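Local atomic coordinates of BIFUNCTIONAL PROTEIN Proline utilization A (PutA) (Corynebacterium freiburgense, PDB entry 5UX5), a protein that oxidises proline to glutamate in two steps, pairing an FAD-dependent proline dehydrogenase with an NAD-dependent aldehyde dehydrogenase in one chain. Residues Arg776-Lys790 / Trp801-Trp814. Numbering follows the deposited sequence.
Sequences RGLTTLETGESWLVK and WSPGIRDNVRPGSW
Trp787 and Arg806 pair across the strands as an antiparallel non-hydrogen-bonded pair, their side chains on the same face, where strands 786-787 and 804-807 form a short ladder with a classic beta bulge in the aldehyde dehydrogenase part of the chain. Leu788 and Val789 both oppose Ile805: Leu788 N gives a 2.8 Å hydrogen bond to Ile805 O, while Ile805 N returns one of 2.7 Å to Val789 O. Strand 804-807 also pairs in parallel with strand 824-830, which covers its other edge. The tight part is the buried Arg806 side chain. Extended from CG to NE, it runs alongside the Trp787 indole, its CG 3.4 Å from Trp787 CZ3, and reaches the C-terminal end of helix 772-779. There NH2 meets Gly777 O at 2.9 Å in a nearly straight bond (169°), in the guanidinium plane but from above the carbonyl plane. Its NH1 forms a salt bridge with Glu785 OE1, which also accepts a bond from Glu782 N, and this shared oxygen ties the Glu782-Glu785 type II turn to the arginine. Toward solvent the packing thins: Gly784 O only brushes Asn808 CB, and the end of the exposed Arg810 side chain leads away. Trp814, whose side chain lies about 10 Å from the bound NAD, carries the Arg776 guanidinium flat on one face, planes 7° apart; Arg776 NH2 meets Glu782 OE2 at 2.9 Å on the syn side of the carboxylate, in a salt bridge.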
ATOM      1  N   ARG A 776     -18.905  -3.485  22.529  1.00 50.53           N
ATOM      2  CA  ARG A 776     -18.649  -4.828  23.035  1.00 53.53           C
ATOM      3  C   ARG A 776     -17.266  -5.297  22.615  1.00 54.18           C
ATOM      4  O   ARG A 776     -16.513  -5.861  23.423  1.00 51.37           O
ATOM      5  CB  ARG A 776     -19.719  -5.806  22.558  1.00 45.66           C
ATOM      6  CG  ARG A 776     -19.418  -7.237  22.975  1.00 46.45           C
ATOM      7  CD  ARG A 776     -20.585  -8.116  22.653  1.00 51.44           C
ATOM      8  NE  ARG A 776     -20.464  -9.496  23.105  1.00 53.07           N
ATOM      9  CZ  ARG A 776     -21.437 -10.379  22.926  1.00 52.72           C
ATOM     10  NH1 ARG A 776     -22.546  -9.984  22.319  1.00 48.00           N
ATOM     11  NH2 ARG A 776     -21.316 -11.626  23.354  1.00 53.50           N
ATOM     12  N   GLY A 777     -16.922  -5.077  21.336  1.00 45.40           N
ATOM     13  CA  GLY A 777     -15.613  -5.466  20.853  1.00 42.91           C
ATOM     14  C   GLY A 777     -14.472  -4.778  21.581  1.00 45.64           C
ATOM     15  O   GLY A 777     -13.402  -5.371  21.760  1.00 45.23           O
ATOM     16  N   LEU A 778     -14.684  -3.529  22.018  1.00 42.50           N
ATOM     17  CA  LEU A 778     -13.640  -2.757  22.690  1.00 46.30           C
ATOM     18  C   LEU A 778     -13.468  -3.097  24.175  1.00 52.62           C
ATOM     19  O   LEU A 778     -12.338  -3.025  24.677  1.00 55.74           O
ATOM     20  CB  LEU A 778     -13.931  -1.267  22.559  1.00 42.36           C
ATOM     21  CG  LEU A 778     -13.778  -0.617  21.194  1.00 40.48           C
ATOM     22  CD1 LEU A 778     -14.488   0.718  21.225  1.00 40.85           C
ATOM     23  CD2 LEU A 778     -12.314  -0.461  20.796  1.00 39.38           C
ATOM     24  N   THR A 779     -14.537  -3.482  24.898  1.00 54.63           N
ATOM     25  CA  THR A 779     -14.517  -3.501  26.366  1.00 48.26           C
ATOM     26  C   THR A 779     -14.634  -4.885  26.996  1.00 49.52           C
ATOM     27  O   THR A 779     -14.068  -5.113  28.069  1.00 50.97           O
ATOM     28  CB  THR A 779     -15.652  -2.636  26.937  1.00 49.56           C
ATOM     29  OG1 THR A 779     -16.909  -3.160  26.500  1.00 56.65           O
ATOM     30  CG2 THR A 779     -15.538  -1.211  26.482  1.00 48.70           C
ATOM     31  N   THR A 780     -15.293  -5.823  26.333  1.00 49.04           N
ATOM     32  CA  THR A 780     -15.667  -7.102  26.920  1.00 54.29           C
ATOM     33  C   THR A 780     -14.999  -8.240  26.164  1.00 54.05           C
ATOM     34  O   THR A 780     -14.838  -8.164  24.947  1.00 56.22           O
ATOM     35  CB  THR A 780     -17.198  -7.299  26.894  1.00 55.93           C
ATOM     36  OG1 THR A 780     -17.627  -7.312  25.536  1.00 67.87           O
ATOM     37  CG2 THR A 780     -17.958  -6.191  27.631  1.00 54.21           C
ATOM     38  N   LEU A 781     -14.571  -9.267  26.897  1.00 52.30           N
ATOM     39  CA  LEU A 781     -13.982 -10.485  26.358  1.00 50.90           C
ATOM     40  C   LEU A 781     -14.986 -11.637  26.349  1.00 60.30           C
ATOM     41  O   LEU A 781     -16.018 -11.592  27.018  1.00 65.38           O
ATOM     42  CB  LEU A 781     -12.762 -10.886  27.175  1.00 51.13           C
ATOM     43  CG  LEU A 781     -11.665  -9.824  27.247  1.00 67.29           C
ATOM     44  CD1 LEU A 781     -11.774  -8.930  28.486  1.00 71.46           C
ATOM     45  CD2 LEU A 781     -10.356 -10.531  27.280  1.00 65.43           C
ATOM     46  N   GLU A 782     -14.701 -12.659  25.541  1.00 56.85           N
ATOM     47  CA  GLU A 782     -15.421 -13.918  25.657  1.00 52.01           C
ATOM     48  C   GLU A 782     -14.547 -14.924  26.398  1.00 52.97           C
ATOM     49  O   GLU A 782     -13.353 -14.716  26.599  1.00 61.52           O
ATOM     50  CB  GLU A 782     -15.844 -14.472  24.289  1.00 53.01           C
ATOM     51  CG  GLU A 782     -16.499 -13.439  23.401  1.00 58.22           C
ATOM     52  CD  GLU A 782     -17.984 -13.318  23.635  1.00 56.75           C
ATOM     53  OE1 GLU A 782     -18.670 -14.357  23.642  1.00 65.35           O
ATOM     54  OE2 GLU A 782     -18.462 -12.171  23.795  1.00 52.31           O
ATOM     55  N   THR A 783     -15.159 -16.046  26.762  1.00 54.53           N
ATOM     56  CA  THR A 783     -14.539 -17.020  27.651  1.00 56.40           C
ATOM     57  C   THR A 783     -13.224 -17.534  27.086  1.00 58.13           C
ATOM     58  O   THR A 783     -13.077 -17.732  25.879  1.00 62.89           O
ATOM     59  CB  THR A 783     -15.519 -18.175  27.896  1.00 62.97           C
ATOM     60  OG1 THR A 783     -16.848 -17.656  27.838  1.00 58.13           O
ATOM     61  CG2 THR A 783     -15.327 -18.788  29.279  1.00 60.77           C
ATOM     62  N   GLY A 784     -12.252 -17.724  27.978  1.00 61.06           N
ATOM     63  CA  GLY A 784     -10.927 -18.189  27.619  1.00 60.75           C
ATOM     64  C   GLY A 784     -10.023 -17.161  26.982  1.00 58.97           C
ATOM     65  O   GLY A 784      -8.803 -17.390  26.916  1.00 61.68           O
ATOM     66  N   GLU A 785     -10.558 -16.006  26.587  1.00 57.74           N
ATOM     67  CA  GLU A 785      -9.817 -14.966  25.885  1.00 59.08           C
ATOM     68  C   GLU A 785      -9.128 -14.032  26.883  1.00 65.08           C
ATOM     69  O   GLU A 785      -9.460 -13.992  28.069  1.00 69.21           O
ATOM     70  CB  GLU A 785     -10.768 -14.187  24.969  1.00 51.80           C
ATOM     71  CG  GLU A 785     -11.491 -15.105  23.949  1.00 51.64           C
ATOM     72  CD  GLU A 785     -12.425 -14.368  22.993  1.00 53.55           C
ATOM     73  OE1 GLU A 785     -12.841 -13.230  23.321  1.00 46.78           O
ATOM     74  OE2 GLU A 785     -12.723 -14.922  21.897  1.00 55.81           O
ATOM     75  N   SER A 786      -8.132 -13.300  26.395  1.00 60.42           N
ATOM     76  CA  SER A 786      -7.447 -12.303  27.206  1.00 61.33           C
ATOM     77  C   SER A 786      -7.051 -11.142  26.301  1.00 58.96           C
ATOM     78  O   SER A 786      -6.921 -11.303  25.088  1.00 59.26           O
ATOM     79  CB  SER A 786      -6.232 -12.903  27.924  1.00 56.64           C
ATOM     80  OG  SER A 786      -5.527 -13.755  27.039  1.00 59.70           O
ATOM     81  N   TRP A 787      -6.892  -9.956  26.899  1.00 58.73           N
ATOM     82  CA  TRP A 787      -6.357  -8.804  26.180  1.00 47.71           C
ATOM     83  C   TRP A 787      -4.835  -8.862  26.216  1.00 49.28           C
ATOM     84  O   TRP A 787      -4.241  -8.771  27.293  1.00 47.50           O
ATOM     85  CB  TRP A 787      -6.817  -7.478  26.788  1.00 46.96           C
ATOM     86  CG  TRP A 787      -8.226  -7.062  26.526  1.00 50.14           C
ATOM     87  CD1 TRP A 787      -9.190  -6.830  27.457  1.00 53.39           C
ATOM     88  CD2 TRP A 787      -8.833  -6.793  25.250  1.00 51.43           C
ATOM     89  NE1 TRP A 787     -10.370  -6.450  26.847  1.00 53.70           N
ATOM     90  CE2 TRP A 787     -10.177  -6.420  25.496  1.00 50.32           C
ATOM     91  CE3 TRP A 787      -8.378  -6.844  23.927  1.00 50.31           C
ATOM     92  CZ2 TRP A 787     -11.062  -6.097  24.474  1.00 54.00           C
ATOM     93  CZ3 TRP A 787      -9.265  -6.524  22.902  1.00 51.77           C
ATOM     94  CH2 TRP A 787     -10.592  -6.160  23.181  1.00 55.16           C
ATOM     95  N   LEU A 788      -4.207  -9.010  25.042  1.00 51.64           N
ATOM     96  CA  LEU A 788      -2.769  -8.759  24.927  1.00 49.68           C
ATOM     97  C   LEU A 788      -2.486  -7.265  24.947  1.00 44.48           C
ATOM     98  O   LEU A 788      -1.448  -6.824  25.453  1.00 45.22           O
ATOM     99  CB  LEU A 788      -2.207  -9.366  23.640  1.00 45.43           C
ATOM    100  CG  LEU A 788      -2.207 -10.881  23.529  1.00 45.32           C
ATOM    101  CD1 LEU A 788      -1.578 -11.278  22.211  1.00 41.45           C
ATOM    102  CD2 LEU A 788      -1.482 -11.480  24.717  1.00 44.75           C
ATOM    103  N   VAL A 789      -3.372  -6.483  24.342  1.00 42.27           N
ATOM    104  CA  VAL A 789      -3.384  -5.032  24.452  1.00 41.95           C
ATOM    105  C   VAL A 789      -4.854  -4.663  24.599  1.00 46.93           C
ATOM    106  O   VAL A 789      -5.668  -5.065  23.760  1.00 49.83           O
ATOM    107  CB  VAL A 789      -2.762  -4.343  23.216  1.00 47.20           C
ATOM    108  CG1 VAL A 789      -2.884  -2.839  23.316  1.00 46.15           C
ATOM    109  CG2 VAL A 789      -1.305  -4.765  23.005  1.00 39.57           C
ATOM    110  N   LYS A 790      -5.220  -3.925  25.704  1.00 43.84           N
ATOM    111  CA  LYS A 790      -6.637  -3.619  25.963  1.00 45.48           C
ATOM    112  C   LYS A 790      -6.960  -2.207  25.489  1.00 44.76           C
ATOM    113  O   LYS A 790      -6.259  -1.261  25.852  1.00 51.47           O
ATOM    114  CB  LYS A 790      -6.975  -3.767  27.452  1.00 46.85           C
ATOM    115  CG  LYS A 790      -8.462  -3.506  27.830  1.00 48.55           C
ATOM    116  CD  LYS A 790      -8.707  -3.589  29.343  1.00 53.79           C
ATOM    117  CE  LYS A 790      -9.875  -2.688  29.801  1.00 61.49           C
ATOM    118  NZ  LYS A 790     -11.215  -3.360  30.024  1.00 65.99           N
ATOM    119  N   TRP A 801     -10.155   5.965  20.631  1.00 44.77           N
ATOM    120  CA  TRP A 801      -9.918   4.700  21.323  1.00 39.53           C
ATOM    121  C   TRP A 801      -8.567   4.136  20.910  1.00 45.30           C
ATOM    122  O   TRP A 801      -8.269   4.044  19.711  1.00 49.45           O
ATOM    123  CB  TRP A 801     -11.006   3.661  21.018  1.00 43.60           C
ATOM    124  CG  TRP A 801     -12.249   3.876  21.767  1.00 47.62           C
ATOM    125  CD1 TRP A 801     -13.221   4.790  21.490  1.00 46.43           C
ATOM    126  CD2 TRP A 801     -12.680   3.170  22.946  1.00 50.67           C
ATOM    127  NE1 TRP A 801     -14.232   4.701  22.426  1.00 52.29           N
ATOM    128  CE2 TRP A 801     -13.921   3.718  23.331  1.00 50.02           C
ATOM    129  CE3 TRP A 801     -12.137   2.131  23.711  1.00 50.35           C
ATOM    130  CZ2 TRP A 801     -14.625   3.260  24.435  1.00 45.49           C
ATOM    131  CZ3 TRP A 801     -12.843   1.684  24.822  1.00 45.01           C
ATOM    132  CH2 TRP A 801     -14.069   2.243  25.164  1.00 46.12           C
ATOM    133  N   SER A 802      -7.768   3.731  21.895  1.00 47.85           N
ATOM    134  CA  SER A 802      -6.512   3.064  21.594  1.00 45.03           C
ATOM    135  C   SER A 802      -6.814   1.648  21.089  1.00 42.28           C
ATOM    136  O   SER A 802      -7.876   1.100  21.373  1.00 38.48           O
ATOM    137  CB  SER A 802      -5.600   3.049  22.839  1.00 46.00           C
ATOM    138  OG  SER A 802      -5.608   1.822  23.566  1.00 40.51           O
ATOM    139  N   PRO A 803      -5.920   1.053  20.299  1.00 48.61           N
ATOM    140  CA  PRO A 803      -6.218  -0.266  19.719  1.00 42.12           C
ATOM    141  C   PRO A 803      -6.100  -1.360  20.757  1.00 48.53           C
ATOM    142  O   PRO A 803      -5.391  -1.221  21.755  1.00 62.48           O
ATOM    143  CB  PRO A 803      -5.141  -0.438  18.648  1.00 43.27           C
ATOM    144  CG  PRO A 803      -3.979   0.426  19.142  1.00 43.38           C
ATOM    145  CD  PRO A 803      -4.587   1.567  19.901  1.00 46.00           C
ATOM    146  N   GLY A 804      -6.753  -2.496  20.474  1.00 37.28           N
ATOM    147  CA  GLY A 804      -6.666  -3.653  21.337  1.00 38.50           C
ATOM    148  C   GLY A 804      -6.426  -4.929  20.551  1.00 37.77           C
ATOM    149  O   GLY A 804      -6.649  -4.983  19.357  1.00 36.44           O
ATOM    150  N   ILE A 805      -5.959  -5.962  21.243  1.00 38.78           N
ATOM    151  CA  ILE A 805      -5.710  -7.269  20.634  1.00 38.42           C
ATOM    152  C   ILE A 805      -6.217  -8.360  21.590  1.00 55.46           C
ATOM    153  O   ILE A 805      -5.704  -8.496  22.710  1.00 51.40           O
ATOM    154  CB  ILE A 805      -4.221  -7.476  20.309  1.00 37.80           C
ATOM    155  CG1 ILE A 805      -3.731  -6.414  19.334  1.00 36.20           C
ATOM    156  CG2 ILE A 805      -3.939  -8.885  19.811  1.00 37.75           C
ATOM    157  CD1 ILE A 805      -2.270  -6.469  19.121  1.00 35.73           C
ATOM    158  N   ARG A 806      -7.248  -9.107  21.161  1.00 57.38           N
ATOM    159  CA  ARG A 806      -7.701 -10.325  21.837  1.00 50.67           C
ATOM    160  C   ARG A 806      -6.890 -11.536  21.409  1.00 53.84           C
ATOM    161  O   ARG A 806      -6.612 -11.725  20.216  1.00 58.34           O
ATOM    162  CB  ARG A 806      -9.138 -10.651  21.484  1.00 44.95           C
ATOM    163  CG  ARG A 806     -10.078  -9.598  21.728  1.00 43.99           C
ATOM    164  CD  ARG A 806     -11.411 -10.045  21.235  1.00 46.57           C
ATOM    165  NE  ARG A 806     -12.331  -8.972  21.534  1.00 48.80           N
ATOM    166  CZ  ARG A 806     -13.427  -9.113  22.248  1.00 48.34           C
ATOM    167  NH1 ARG A 806     -13.761 -10.314  22.711  1.00 55.31           N
ATOM    168  NH2 ARG A 806     -14.184  -8.048  22.478  1.00 43.69           N
ATOM    169  N   ASP A 807      -6.600 -12.400  22.373  1.00 47.11           N
ATOM    170  CA  ASP A 807      -5.920 -13.670  22.160  1.00 47.26           C
ATOM    171  C   ASP A 807      -6.883 -14.835  22.426  1.00 51.90           C
ATOM    172  O   ASP A 807      -7.806 -14.736  23.248  1.00 51.08           O
ATOM    173  CB  ASP A 807      -4.679 -13.722  23.074  1.00 44.57           C
ATOM    174  CG  ASP A 807      -3.635 -14.722  22.632  1.00 46.13           C
ATOM    175  OD1 ASP A 807      -3.742 -15.285  21.523  1.00 48.34           O
ATOM    176  OD2 ASP A 807      -2.653 -14.890  23.392  1.00 45.45           O
ATOM    177  N   ASN A 808      -6.649 -15.952  21.729  1.00 55.67           N
ATOM    178  CA  ASN A 808      -7.412 -17.193  21.913  1.00 59.39           C
ATOM    179  C   ASN A 808      -8.878 -17.041  21.481  1.00 60.12           C
ATOM    180  O   ASN A 808      -9.787 -17.604  22.095  1.00 59.00           O
ATOM    181  CB  ASN A 808      -7.303 -17.673  23.362  1.00 48.41           C
ATOM    182  CG  ASN A 808      -5.883 -18.053  23.732  1.00 51.16           C
ATOM    183  OD1 ASN A 808      -5.192 -18.740  22.978  1.00 59.70           O
ATOM    184  ND2 ASN A 808      -5.417 -17.553  24.866  1.00 49.99           N
ATOM    185  N   VAL A 809      -9.109 -16.271  20.422  1.00 43.89           N
ATOM    186  CA  VAL A 809     -10.443 -16.165  19.837  1.00 51.26           C
ATOM    187  C   VAL A 809     -10.788 -17.503  19.195  1.00 56.68           C
ATOM    188  O   VAL A 809     -10.069 -17.986  18.314  1.00 54.05           O
ATOM    189  CB  VAL A 809     -10.496 -15.017  18.818  1.00 53.07           C
ATOM    190  CG1 VAL A 809     -11.737 -15.101  17.979  1.00 40.73           C
ATOM    191  CG2 VAL A 809     -10.456 -13.687  19.535  1.00 55.86           C
ATOM    192  N   ARG A 810     -11.934 -18.143  19.662  1.00 58.29           N
ATOM    193  CA  ARG A 810     -12.152 -19.510  19.205  1.00 52.67           C
ATOM    194  C   ARG A 810     -13.141 -19.549  18.042  1.00 48.89           C
ATOM    195  O   ARG A 810     -13.987 -18.658  17.918  1.00 47.63           O
ATOM    196  CB  ARG A 810     -12.667 -20.376  20.359  1.00 62.30           C
ATOM    197  CG  ARG A 810     -11.671 -20.629  21.498  1.00 70.85           C
ATOM    198  CD  ARG A 810     -10.453 -21.423  21.021  1.00 82.85           C
ATOM    199  NE  ARG A 810     -10.808 -22.648  20.297  1.00 90.88           N
ATOM    200  CZ  ARG A 810      -9.921 -23.521  19.816  1.00 90.13           C
ATOM    201  NH1 ARG A 810      -8.615 -23.307  19.981  1.00 92.09           N
ATOM    202  NH2 ARG A 810     -10.335 -24.612  19.176  1.00 80.26           N
ATOM    203  N   PRO A 811     -13.090 -20.579  17.185  1.00 48.91           N
ATOM    204  CA  PRO A 811     -14.014 -20.644  16.038  1.00 45.56           C
ATOM    205  C   PRO A 811     -15.469 -20.749  16.472  1.00 46.82           C
ATOM    206  O   PRO A 811     -15.848 -21.638  17.236  1.00 46.09           O
ATOM    207  CB  PRO A 811     -13.573 -21.919  15.307  1.00 46.80           C
ATOM    208  CG  PRO A 811     -12.956 -22.762  16.369  1.00 46.13           C
ATOM    209  CD  PRO A 811     -12.231 -21.776  17.254  1.00 50.84           C
ATOM    210  N   GLY A 812     -16.303 -19.864  15.930  1.00 43.11           N
ATOM    211  CA  GLY A 812     -17.700 -19.833  16.278  1.00 43.91           C
ATOM    212  C   GLY A 812     -18.016 -18.963  17.464  1.00 52.24           C
ATOM    213  O   GLY A 812     -19.202 -18.763  17.767  1.00 54.09           O
ATOM    214  N   SER A 813     -16.989 -18.451  18.149  1.00 46.62           N
ATOM    215  CA  SER A 813     -17.166 -17.445  19.180  1.00 51.48           C
ATOM    216  C   SER A 813     -17.739 -16.164  18.579  1.00 49.34           C
ATOM    217  O   SER A 813     -17.747 -15.961  17.361  1.00 49.72           O
ATOM    218  CB  SER A 813     -15.831 -17.136  19.865  1.00 64.65           C
ATOM    219  OG  SER A 813     -15.197 -15.984  19.317  1.00 65.35           O
ATOM    220  N   TRP A 814     -18.180 -15.265  19.463  1.00 56.36           N
ATOM    221  CA  TRP A 814     -18.826 -14.042  19.000  1.00 56.04           C
ATOM    222  C   TRP A 814     -17.879 -13.197  18.143  1.00 62.62           C
ATOM    223  O   TRP A 814     -18.268 -12.715  17.071  1.00 60.14           O
ATOM    224  CB  TRP A 814     -19.370 -13.238  20.180  1.00 54.20           C
ATOM    225  CG  TRP A 814     -20.032 -11.966  19.716  1.00 59.96           C
ATOM    226  CD1 TRP A 814     -21.305 -11.829  19.222  1.00 57.03           C
ATOM    227  CD2 TRP A 814     -19.447 -10.649  19.685  1.00 55.51           C
ATOM    228  NE1 TRP A 814     -21.547 -10.512  18.893  1.00 59.85           N
ATOM    229  CE2 TRP A 814     -20.424  -9.769  19.166  1.00 60.09           C
ATOM    230  CE3 TRP A 814     -18.198 -10.131  20.053  1.00 43.55           C
ATOM    231  CZ2 TRP A 814     -20.184  -8.401  19.004  1.00 59.91           C
ATOM    232  CZ3 TRP A 814     -17.962  -8.776  19.892  1.00 48.76           C
ATOM    233  CH2 TRP A 814     -18.950  -7.925  19.372  1.00 59.06           C
TER